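Local coordinates for protein type II restriction enzyme BsoBI (Geobacillus stearothermophilus, PDB 1DC1) that cuts double-stranded DNA as a homodimeric type II restriction endonuclease, recognising the degenerate sequence 5'-CYCGRG-3' and cleaving after its first cytosine, at residues D15-T20 / N306-Q312; G244-A250 / A282-M288; P59-L63 / I99-E104. All coordinates share one frame; numbering follows the deposited sequence.

Contact 1: residues D15-T20 / N306-Q312; sequences DDLKTT and NLTKTEQ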
loop_
_atom_site.group_PDB
_atom_site.type_symbol
_atom_site.label_atom_id
_atom_site.label_comp_id
_atom_site.label_asym_id
_atom_site.label_seq_id
_atom_site.Cartn_x
_atom_site.Cartn_y
_atom_site.Cartn_z
ATOM N N ASP D 15 15.866 -4.259 -20.190
ATOM C CA ASP D 15 15.164 -2.997 -20.121
ATOM C C ASP D 15 13.994 -2.837 -21.116
ATOM O O ASP D 15 13.301 -1.822 -21.116
ATOM C CB ASP D 15 16.170 -1.793 -20.064
ATOM C CG ASP D 15 16.509 -1.327 -18.575
ATOM O OD1 ASP D 15 16.342 -2.108 -17.592
ATOM O OD2 ASP D 15 16.938 -0.159 -18.397
ATOM N N ASP D 16 13.718 -3.877 -21.900
ATOM C CA ASP D 16 12.549 -3.854 -22.742
ATOM C C ASP D 16 11.347 -3.877 -21.757
ATOM O O ASP D 16 10.266 -3.385 -22.043
ATOM C CB ASP D 16 12.531 -5.087 -23.643
ATOM C CG ASP D 16 13.366 -4.900 -24.918
ATOM O OD1 ASP D 16 13.908 -3.803 -25.130
ATOM O OD2 ASP D 16 13.482 -5.841 -25.723
ATOM N N LEU D 17 11.556 -4.421 -20.570
ATOM C CA LEU D 17 10.504 -4.495 -19.558
ATOM C C LEU D 17 10.228 -3.177 -18.801
ATOM O O LEU D 17 9.166 -2.981 -18.239
ATOM C CB LEU D 17 10.911 -5.527 -18.545
ATOM C CG LEU D 17 10.343 -6.944 -18.552
ATOM C CD1 LEU D 17 9.031 -7.130 -19.402
ATOM C CD2 LEU D 17 11.519 -7.799 -18.957
ATOM N N LYS D 18 11.209 -2.288 -18.766
ATOM C CA LYS D 18 11.110 -1.027 -18.043
ATOM C C LYS D 18 10.041 -0.032 -18.565
ATOM O O LYS D 18 9.943 0.223 -19.770
ATOM C CB LYS D 18 12.499 -0.374 -18.102
ATOM C CG LYS D 18 13.230 -0.198 -16.837
ATOM C CD LYS D 18 13.041 1.235 -16.372
ATOM C CE LYS D 18 14.318 1.789 -15.817
ATOM N NZ LYS D 18 13.967 2.788 -14.779
ATOM N N THR D 19 9.261 0.563 -17.657
ATOM C CA THR D 19 8.251 1.558 -18.048
ATOM C C THR D 19 9.017 2.836 -18.387
ATOM O O THR D 19 10.031 3.180 -17.710
ATOM C CB THR D 19 7.275 1.872 -16.881
ATOM O OG1 THR D 19 6.610 0.670 -16.491
ATOM C CG2 THR D 19 6.261 2.873 -17.291
ATOM N N THR D 20 8.553 3.542 -19.415
ATOM C CA THR D 20 9.240 4.758 -19.813
ATOM C C THR D 20 8.724 5.963 -19.034
ATOM O O THR D 20 7.637 5.917 -18.426
ATOM C CB THR D 20 9.035 5.058 -21.297
ATOM O OG1 THR D 20 7.657 5.341 -21.512
ATOM C CG2 THR D 20 9.445 3.877 -22.180
ATOM N N ASN D 306 5.064 -5.683 -19.967
ATOM C CA ASN D 306 4.846 -4.398 -19.360
ATOM C C ASN D 306 3.488 -3.966 -19.964
ATOM O O ASN D 306 3.351 -3.807 -21.200
ATOM C CB ASN D 306 5.906 -3.393 -19.756
ATOM C CG ASN D 306 5.676 -2.077 -19.108
ATOM O OD1 ASN D 306 4.607 -1.463 -19.248
ATOM N ND2 ASN D 306 6.660 -1.630 -18.359
ATOM N N LEU D 307 2.490 -3.797 -19.086
ATOM C CA LEU D 307 1.126 -3.446 -19.467
ATOM C C LEU D 307 0.995 -2.114 -20.232
ATOM O O LEU D 307 0.015 -1.917 -20.938
ATOM C CB LEU D 307 0.199 -3.486 -18.219
ATOM C CG LEU D 307 -1.339 -3.317 -18.388
ATOM C CD1 LEU D 307 -1.979 -4.549 -19.046
ATOM C CD2 LEU D 307 -1.996 -3.076 -17.020
ATOM N N THR D 308 1.961 -1.209 -20.126
ATOM C CA THR D 308 1.848 0.058 -20.866
ATOM C C THR D 308 2.402 -0.059 -22.298
ATOM O O THR D 308 2.332 0.900 -23.073
ATOM C CB THR D 308 2.590 1.217 -20.153
ATOM O OG1 THR D 308 3.992 1.018 -20.262
ATOM C CG2 THR D 308 2.189 1.282 -18.665
ATOM N N LYS D 309 2.947 -1.235 -22.644
ATOM C CA LYS D 309 3.515 -1.477 -23.960
ATOM C C LYS D 309 2.688 -2.477 -24.748
ATOM O O LYS D 309 2.747 -3.705 -24.566
ATOM C CB LYS D 309 4.932 -1.936 -23.810
ATOM C CG LYS D 309 5.764 -0.981 -22.981
ATOM C CD LYS D 309 7.216 -1.408 -22.933
ATOM C CE LYS D 309 8.004 -0.583 -21.942
ATOM N NZ LYS D 309 9.436 -0.490 -22.342
ATOM N N THR D 310 1.893 -1.890 -25.624
ATOM C CA THR D 310 0.997 -2.615 -26.520
ATOM C C THR D 310 1.537 -3.842 -27.209
ATOM O O THR D 310 0.860 -4.870 -27.272
ATOM C CB THR D 310 0.535 -1.697 -27.637
ATOM O OG1 THR D 310 0.303 -0.406 -27.081
ATOM C CG2 THR D 310 -0.710 -2.233 -28.296
ATOM N N GLU D 311 2.741 -3.740 -27.758
ATOM C CA GLU D 311 3.269 -4.883 -28.459
ATOM C C GLU D 311 3.533 -6.039 -27.529
ATOM O O GLU D 311 3.386 -7.192 -27.949
ATOM C CB GLU D 311 4.540 -4.524 -29.192
ATOM C CG GLU D 311 4.320 -3.762 -30.454
ATOM C CD GLU D 311 5.630 -3.353 -31.104
ATOM O OE1 GLU D 311 6.409 -2.583 -30.476
ATOM O OE2 GLU D 311 5.873 -3.811 -32.243
ATOM N N GLN D 312 3.905 -5.747 -26.274
ATOM C CA GLN D 312 4.189 -6.819 -25.317
ATOM C C GLN D 312 2.923 -7.452 -24.888
ATOM O O GLN D 312 2.814 -8.668 -24.820
ATOM C CB GLN D 312 4.934 -6.298 -24.074
ATOM C CG GLN D 312 6.280 -5.724 -24.453
ATOM C CD GLN D 312 7.189 -5.377 -23.284
ATOM O OE1 GLN D 312 6.893 -5.661 -22.122
ATOM N NE2 GLN D 312 8.320 -4.730 -23.606
#
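The side-chain amide of N306 lies against the backbone of L17 and the side chain of T19 and meets both through ND2. Its two bonds are nearly straight and lie close to the amide plane: ND2 reaches L17 O at 2.8 Å (N-H...O 173°) and T19 OG1 at 3.0 Å. With CG anti to the backbone N (chi1 -179°), the amide is thrown across to 15-20, while OD1 turns back into an Asx turn, accepting from T308 N at 2.8 Å and also from T308 OG1. With an alanine here, L17 O and T19 OG1 would probably lose this donor and T308 N its Asx-turn acceptor. D16 O is gripped from opposite faces of its carbonyl plane, by K309 NZ at 3.0 Å and by Q312 NE2 at 2.8 Å. The extended K309 chain carries NZ on to K18 O at 2.7 Å, so one ammonium ties two carbonyls. The other atom of the Q312 amide, OE1, accepts from N306 N at 2.8 Å. T19 OG1 also bonds to A282 O and I284 N, placing the loop that precedes helix 21-53 against the connection between strand 276-281 and helix 286-298, while 306-312 itself joins edge strand 303-306 to helix 310-321.

Contact 2: residues G244-A250 / A282-M288; sequences GIDPAGA and AAIEHSM. With nucleotides of chain A; nucleotides of chain B.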
loop_
_atom_site.group_PDB
_atom_site.type_symbol
_atom_site.label_atom_id
_atom_site.label_comp_id
_atom_site.label_asym_id
_atom_site.label_seq_id
_atom_site.Cartn_x
_atom_site.Cartn_y
_atom_site.Cartn_z
ATOM N N GLY D 244 -0.854 -0.639 -11.337
ATOM C CA GLY D 244 -0.400 0.614 -10.780
ATOM C C GLY D 244 0.551 1.348 -11.715
ATOM O O GLY D 244 1.356 0.745 -12.438
ATOM N N ILE D 245 0.481 2.670 -11.704
ATOM C CA ILE D 245 1.365 3.499 -12.547
ATOM C C ILE D 245 2.440 4.197 -11.760
ATOM O O ILE D 245 3.224 4.909 -12.335
ATOM C CB ILE D 245 0.599 4.645 -13.323
ATOM C CG1 ILE D 245 -0.498 5.290 -12.474
ATOM C CG2 ILE D 245 -0.022 4.039 -14.573
ATOM C CD1 ILE D 245 -0.116 6.451 -11.657
ATOM N N ASP D 246 2.471 4.008 -10.443
ATOM C CA ASP D 246 3.426 4.734 -9.623
ATOM C C ASP D 246 4.760 3.998 -9.567
ATOM O O ASP D 246 4.822 2.865 -9.102
ATOM C CB ASP D 246 2.814 4.931 -8.220
ATOM C CG ASP D 246 3.793 5.522 -7.220
ATOM O OD1 ASP D 246 4.737 6.244 -7.644
ATOM O OD2 ASP D 246 3.614 5.266 -6.004
ATOM N N PRO D 247 5.847 4.624 -10.076
ATOM C CA PRO D 247 7.112 3.911 -10.008
ATOM C C PRO D 247 7.534 3.593 -8.552
ATOM O O PRO D 247 8.216 2.606 -8.322
ATOM C CB PRO D 247 8.100 4.848 -10.702
ATOM C CG PRO D 247 7.478 6.132 -10.740
ATOM C CD PRO D 247 5.991 5.942 -10.709
ATOM N N ALA D 248 7.124 4.423 -7.570
ATOM C CA ALA D 248 7.484 4.240 -6.153
ATOM C C ALA D 248 6.835 2.989 -5.553
ATOM O O ALA D 248 7.249 2.528 -4.496
ATOM C CB ALA D 248 7.096 5.485 -5.323
ATOM N N GLY D 249 5.814 2.461 -6.257
ATOM C CA GLY D 249 5.098 1.255 -5.850
ATOM C C GLY D 249 5.507 0.042 -6.687
ATOM O O GLY D 249 5.107 -1.105 -6.390
ATOM N N ALA D 250 6.312 0.270 -7.719
ATOM C CA ALA D 250 6.736 -0.802 -8.628
ATOM C C ALA D 250 7.421 -1.964 -7.905
ATOM O O ALA D 250 6.923 -3.070 -7.938
ATOM C CB ALA D 250 7.658 -0.223 -9.724
ATOM N N ALA D 282 2.286 -2.516 -15.049
ATOM C CA ALA D 282 2.374 -1.229 -15.748
ATOM C C ALA D 282 3.593 -0.394 -15.251
ATOM O O ALA D 282 4.159 0.402 -16.012
ATOM C CB ALA D 282 1.032 -0.430 -15.583
ATOM N N ALA D 283 3.994 -0.578 -13.991
ATOM C CA ALA D 283 5.145 0.125 -13.401
ATOM C C ALA D 283 6.267 -0.887 -13.166
ATOM O O ALA D 283 6.230 -1.675 -12.217
ATOM C CB ALA D 283 4.741 0.764 -12.093
ATOM N N ILE D 284 7.239 -0.903 -14.054
ATOM C CA ILE D 284 8.343 -1.835 -13.954
ATOM C C ILE D 284 9.648 -1.039 -13.985
ATOM O O ILE D 284 9.965 -0.362 -14.948
ATOM C CB ILE D 284 8.293 -2.925 -15.116
ATOM C CG1 ILE D 284 7.023 -3.777 -14.965
ATOM C CG2 ILE D 284 9.529 -3.886 -15.040
ATOM C CD1 ILE D 284 6.841 -4.944 -15.984
ATOM N N GLU D 285 10.371 -1.124 -12.875
ATOM C CA GLU D 285 11.642 -0.442 -12.662
ATOM C C GLU D 285 12.875 -1.338 -13.004
ATOM O O GLU D 285 12.739 -2.549 -13.166
ATOM C CB GLU D 285 11.640 0.064 -11.194
ATOM C CG GLU D 285 10.561 1.168 -11.000
ATOM C CD GLU D 285 10.923 2.403 -11.818
ATOM O OE1 GLU D 285 11.851 3.091 -11.393
ATOM O OE2 GLU D 285 10.343 2.662 -12.884
ATOM N N HIS D 286 14.065 -0.761 -13.114
ATOM C CA HIS D 286 15.213 -1.554 -13.502
ATOM C C HIS D 286 15.569 -2.791 -12.656
ATOM O O HIS D 286 15.736 -3.899 -13.189
ATOM C CB HIS D 286 16.443 -0.690 -13.598
ATOM C CG HIS D 286 17.615 -1.483 -14.014
ATOM N ND1 HIS D 286 17.667 -2.104 -15.244
ATOM C CD2 HIS D 286 18.666 -1.954 -13.312
ATOM C CE1 HIS D 286 18.697 -2.925 -15.284
ATOM N NE2 HIS D 286 19.322 -2.857 -14.123
ATOM N N SER D 287 15.677 -2.625 -11.337
ATOM C CA SER D 287 16.029 -3.750 -10.455
ATOM C C SER D 287 15.076 -4.915 -10.584
ATOM O O SER D 287 15.520 -6.082 -10.806
ATOM C CB SER D 287 16.025 -3.341 -9.009
ATOM O OG SER D 287 16.365 -4.448 -8.218
ATOM N N MET D 288 13.777 -4.634 -10.414
ATOM C CA MET D 288 12.770 -5.690 -10.582
ATOM C C MET D 288 12.770 -6.291 -12.032
ATOM O O MET D 288 12.522 -7.492 -12.215
ATOM C CB MET D 288 11.387 -5.165 -10.190
ATOM C CG MET D 288 10.838 -4.020 -11.026
ATOM S SD MET D 288 9.196 -3.596 -10.450
ATOM C CE MET D 288 8.122 -4.744 -11.273
ATOM P P DG A 8 -0.789 3.204 -8.417
ATOM O OP1 DG A 8 -1.398 3.518 -9.699
ATOM O OP2 DG A 8 0.533 2.565 -8.371
ATOM O "O5'" DG A 8 -0.731 4.604 -7.651
ATOM C "C5'" DG A 8 -1.952 5.340 -7.307
ATOM C "C4'" DG A 8 -1.764 6.048 -5.984
ATOM O "O4'" DG A 8 -1.581 5.043 -4.959
ATOM C "C3'" DG A 8 -0.518 6.950 -5.941
ATOM O "O3'" DG A 8 -0.728 8.041 -5.023
ATOM C "C2'" DG A 8 0.519 6.042 -5.297
ATOM C "C1'" DG A 8 -0.343 5.242 -4.299
ATOM N N9 DG A 8 0.205 3.942 -3.902
ATOM C C8 DG A 8 0.798 3.017 -4.738
ATOM N N7 DG A 8 1.263 1.973 -4.103
ATOM C C5 DG A 8 0.942 2.202 -2.765
ATOM C C6 DG A 8 1.226 1.420 -1.579
ATOM O O6 DG A 8 1.826 0.355 -1.494
ATOM N N1 DG A 8 0.744 2.028 -0.421
ATOM C C2 DG A 8 0.080 3.240 -0.385
ATOM N N2 DG A 8 -0.337 3.670 0.811
ATOM N N3 DG A 8 -0.169 3.988 -1.470
ATOM C C4 DG A 8 0.279 3.411 -2.619
ATOM P P DA B 4 15.391 -0.381 -6.562
ATOM O OP1 DA B 4 16.315 -1.533 -6.453
ATOM O OP2 DA B 4 14.422 -0.292 -7.700
ATOM O "O5'" DA B 4 14.572 -0.275 -5.190
ATOM C "C5'" DA B 4 15.252 0.103 -3.969
ATOM C "C4'" DA B 4 14.266 0.533 -2.911
ATOM O "O4'" DA B 4 13.865 1.918 -3.035
ATOM C "C3'" DA B 4 12.997 -0.298 -2.877
ATOM O "O3'" DA B 4 12.634 -0.678 -1.557
ATOM C "C2'" DA B 4 11.932 0.704 -3.284
ATOM C "C1'" DA B 4 12.514 1.984 -2.716
ATOM N N9 DA B 4 11.970 3.223 -3.254
ATOM C C8 DA B 4 11.607 3.501 -4.521
ATOM N N7 DA B 4 11.012 4.657 -4.655
ATOM C C5 DA B 4 11.013 5.179 -3.377
ATOM C C6 DA B 4 10.484 6.359 -2.842
ATOM N N6 DA B 4 9.792 7.231 -3.567
ATOM N N1 DA B 4 10.677 6.599 -1.524
ATOM C C2 DA B 4 11.314 5.700 -0.810
ATOM N N3 DA B 4 11.832 4.536 -1.192
ATOM C C4 DA B 4 11.644 4.336 -2.512
ATOM P P DC B 5 13.597 -1.574 -0.626
ATOM O OP1 DC B 5 15.050 -1.365 -0.905
ATOM O OP2 DC B 5 13.064 -2.964 -0.553
ATOM O "O5'" DC B 5 13.309 -0.865 0.763
ATOM C "C5'" DC B 5 11.988 -0.839 1.302
ATOM C "C4'" DC B 5 11.809 0.400 2.151
ATOM O "O4'" DC B 5 11.789 1.561 1.311
ATOM C "C3'" DC B 5 10.478 0.454 2.896
ATOM O "O3'" DC B 5 10.589 -0.228 4.135
ATOM C "C2'" DC B 5 10.258 1.935 3.091
ATOM C "C1'" DC B 5 10.827 2.494 1.808
ATOM N N1 DC B 5 9.815 2.747 0.755
ATOM C C2 DC B 5 9.023 3.899 0.886
ATOM O O2 DC B 5 9.153 4.602 1.921
ATOM N N3 DC B 5 8.123 4.204 -0.092
ATOM C C4 DC B 5 7.969 3.392 -1.140
ATOM N N4 DC B 5 7.046 3.731 -2.059
ATOM C C5 DC B 5 8.747 2.195 -1.294
ATOM C C6 DC B 5 9.650 1.915 -0.329
HETATM O O HOH W 1 2.175 -1.693 -11.794
#
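Two loops of the PD-(D/E)XK nuclease core meet here beside the bound DNA, each running from a parallel strand of the central sheet into the helix that follows it. A250 is the chief apolar link: its CB lies 3.9 Å from A283 CB and 3.5 Å from E285 CG, and M288 SD packs against A250, 3.4 Å from its O and 3.8 Å from CB. The thioether gets there because M288 CG stands between the backbone N and the carbonyl carbon (chi1 63°) and the chain then bends at chi3. E285 folds at chi2, and its carboxylate packs beside P247 CB, with OE2 hydrogen-bonded to Y24 OH. No direct hydrogen bond joins the segments; instead water 1 donates to G244 O at 2.7 Å and accepts from A283 N at 3.1 Å. Residues 244-248 also meet the DNA. I245 N gives a bond to OP1 of DG8 of chain A at 2.9 Å and D246 N one to OP2 of that phosphate, while N4 of DC5 of chain B donates to A248 O at 2.7 Å. G244 suits this place, since a side chain there would collide with OP2. D246 OD2 pairs with K81 of the second subunit. K242, predicted to belong to the catalytic magnesium site, closes the strand just before; the link after it thus touches both a phosphate and a base within the PD-(D/E)XK core.

Contact 3: residues P59-L63 / I99-E104; sequences PKDLL and IENFLE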
loop_
_atom_site.group_PDB
_atom_site.type_symbol
_atom_site.label_atom_id
_atom_site.label_comp_id
_atom_site.label_asym_id
_atom_site.label_seq_id
_atom_site.Cartn_x
_atom_site.Cartn_y
_atom_site.Cartn_z
ATOM N N PRO D 59 -23.008 22.783 18.513
ATOM C CA PRO D 59 -22.381 21.484 18.250
ATOM C C PRO D 59 -23.108 20.339 18.928
ATOM O O PRO D 59 -23.303 19.300 18.318
ATOM C CB PRO D 59 -20.958 21.663 18.767
ATOM C CG PRO D 59 -20.696 23.113 18.615
ATOM C CD PRO D 59 -22.023 23.815 18.869
ATOM N N LYS D 60 -23.544 20.513 20.174
ATOM C CA LYS D 60 -24.206 19.405 20.860
ATOM C C LYS D 60 -25.498 19.048 20.218
ATOM O O LYS D 60 -25.960 17.921 20.325
ATOM C CB LYS D 60 -24.428 19.719 22.332
ATOM C CG LYS D 60 -23.190 19.409 23.129
ATOM C CD LYS D 60 -23.371 19.731 24.599
ATOM C CE LYS D 60 -22.161 20.474 25.193
ATOM N NZ LYS D 60 -22.443 21.932 25.562
ATOM N N ASP D 61 -26.083 20.008 19.517
ATOM C CA ASP D 61 -27.346 19.747 18.847
ATOM C C ASP D 61 -27.182 18.740 17.708
ATOM O O ASP D 61 -28.146 18.067 17.334
ATOM C CB ASP D 61 -27.939 21.055 18.302
ATOM C CG ASP D 61 -28.595 21.921 19.382
ATOM O OD1 ASP D 61 -28.951 21.388 20.465
ATOM O OD2 ASP D 61 -28.745 23.141 19.120
ATOM N N LEU D 62 -25.965 18.631 17.177
ATOM C CA LEU D 62 -25.673 17.707 16.065
ATOM C C LEU D 62 -25.945 16.251 16.479
ATOM O O LEU D 62 -26.247 15.408 15.625
ATOM C CB LEU D 62 -24.198 17.901 15.573
ATOM C CG LEU D 62 -23.763 19.309 15.055
ATOM C CD1 LEU D 62 -22.257 19.446 14.964
ATOM C CD2 LEU D 62 -24.401 19.552 13.691
ATOM N N LEU D 63 -25.857 15.985 17.781
ATOM C CA LEU D 63 -26.099 14.650 18.310
ATOM C C LEU D 63 -27.541 14.183 18.114
ATOM O O LEU D 63 -27.846 12.995 18.215
ATOM C CB LEU D 63 -25.775 14.638 19.784
ATOM C CG LEU D 63 -24.301 14.875 20.030
ATOM C CD1 LEU D 63 -23.984 15.043 21.524
ATOM C CD2 LEU D 63 -23.593 13.669 19.446
ATOM N N ILE D 99 -16.852 16.842 18.888
ATOM C CA ILE D 99 -17.618 17.975 19.399
ATOM C C ILE D 99 -16.810 18.807 20.420
ATOM O O ILE D 99 -16.703 20.015 20.264
ATOM C CB ILE D 99 -18.984 17.509 20.017
ATOM C CG1 ILE D 99 -19.935 17.066 18.906
ATOM C CG2 ILE D 99 -19.640 18.650 20.823
ATOM C CD1 ILE D 99 -21.149 16.347 19.416
ATOM N N GLU D 100 -16.192 18.159 21.410
ATOM C CA GLU D 100 -15.450 18.890 22.435
ATOM C C GLU D 100 -14.128 19.430 22.013
ATOM O O GLU D 100 -13.758 20.513 22.442
ATOM C CB GLU D 100 -15.240 18.011 23.675
ATOM C CG GLU D 100 -16.559 17.463 24.251
ATOM C CD GLU D 100 -16.354 16.516 25.425
ATOM O OE1 GLU D 100 -15.187 16.171 25.698
ATOM O OE2 GLU D 100 -17.351 16.111 26.064
ATOM N N ASN D 101 -13.421 18.700 21.157
ATOM C CA ASN D 101 -12.091 19.126 20.762
ATOM C C ASN D 101 -12.023 20.035 19.576
ATOM O O ASN D 101 -11.067 20.828 19.439
ATOM C CB ASN D 101 -11.192 17.919 20.476
ATOM C CG ASN D 101 -11.054 17.017 21.666
ATOM O OD1 ASN D 101 -11.053 17.502 22.800
ATOM N ND2 ASN D 101 -10.938 15.700 21.432
ATOM N N PHE D 102 -13.016 19.950 18.709
ATOM C CA PHE D 102 -12.966 20.778 17.507
ATOM C C PHE D 102 -14.171 21.693 17.217
ATOM O O PHE D 102 -14.001 22.879 16.887
ATOM C CB PHE D 102 -12.694 19.860 16.295
ATOM C CG PHE D 102 -11.422 19.077 16.436
ATOM C CD1 PHE D 102 -10.188 19.729 16.402
ATOM C CD2 PHE D 102 -11.442 17.706 16.578
ATOM C CE1 PHE D 102 -8.989 19.012 16.497
ATOM C CE2 PHE D 102 -10.232 16.986 16.673
ATOM C CZ PHE D 102 -9.011 17.635 16.629
ATOM N N LEU D 103 -15.371 21.166 17.369
ATOM C CA LEU D 103 -16.526 21.950 17.015
ATOM C C LEU D 103 -16.824 23.042 17.995
ATOM O O LEU D 103 -17.056 24.160 17.591
ATOM C CB LEU D 103 -17.743 21.048 16.773
ATOM C CG LEU D 103 -17.541 19.897 15.743
ATOM C CD1 LEU D 103 -18.869 19.228 15.422
ATOM C CD2 LEU D 103 -16.881 20.413 14.457
ATOM N N GLU D 104 -16.799 22.754 19.283
ATOM C CA GLU D 104 -17.070 23.825 20.244
ATOM C C GLU D 104 -15.984 24.893 20.117
ATOM O O GLU D 104 -16.257 26.082 20.075
ATOM C CB GLU D 104 -17.184 23.203 21.602
ATOM C CG GLU D 104 -18.169 22.092 21.505
ATOM C CD GLU D 104 -18.703 21.613 22.810
ATOM O OE1 GLU D 104 -17.886 21.357 23.716
ATOM O OE2 GLU D 104 -19.950 21.488 22.902
HETATM O O HOH W 2 -22.642 22.820 22.014
#
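In the helical region remote from the nuclease sheet, the C-terminal part of helix 88-103 packs against a short helically coiled connection, residues 59-63, that lies between helices 21-53 and 69-75. This is helix-to-loop packing of an all-helical part of the fold, about 15 Å by nearest atoms from the bound DNA and away from the annotated sites. P59 sits at the middle of the contact, with its CB pointing toward the helix. CB of P59 touches CB of L103 at 3.8 Å and CG2 of I99 at 3.9 Å, so that this one atom is spread over two side chains of the helix. I99 serves two neighbours with different branches. CG2, anti to the backbone N, takes the proline, whereas CG1 leads on to CD1, which nestles at the fork of L63, 3.5 Å from CG and nearly as close to both of its methyls. L62 and L103 meet methyl to methyl, CD1 to CD1 at 3.4 Å, tighter than usual van der Waals contact. F110 and L114 of helix 110-152 cover this apolar patch from beyond, F110 touching both P59 and L62, and L63 also rests on I95 one turn back along helix 88-103. At the outer margin the character changes to polar. K60, its chain bent at chi3 and chi4, crosses the carboxylate arm of E104 at about a right angle, and the resulting salt bridge is long, 3.7 Å from NZ to OE2. Water 2 reinforces the link, accepting from K60 N and donating to E104 OE2, each at 3.1 Å.

Overall arrangement
Followed from the N terminus, the chain first passes through 15-20, then runs along helix 21-53 to the distant helical region, where contact 3 closes a short excursion of helices and loops without strands between 59-63 and 99-104. Helix 110-152 and the sheet follow, and contact 2 closes another short loop, joining the starts of helices 247-270 and 286-298. Contact 1, whose second segment, 306-312, lies near the C terminus, spans both, so contacts 2 and 3 lie in series within its loop. Contacts 1 and 2 touch, their centres about 11 Å apart, and together tie the N-terminal loop to the DNA-facing side of the nuclease core; contact 3 is about 53 Å from contact 1, centre to centre.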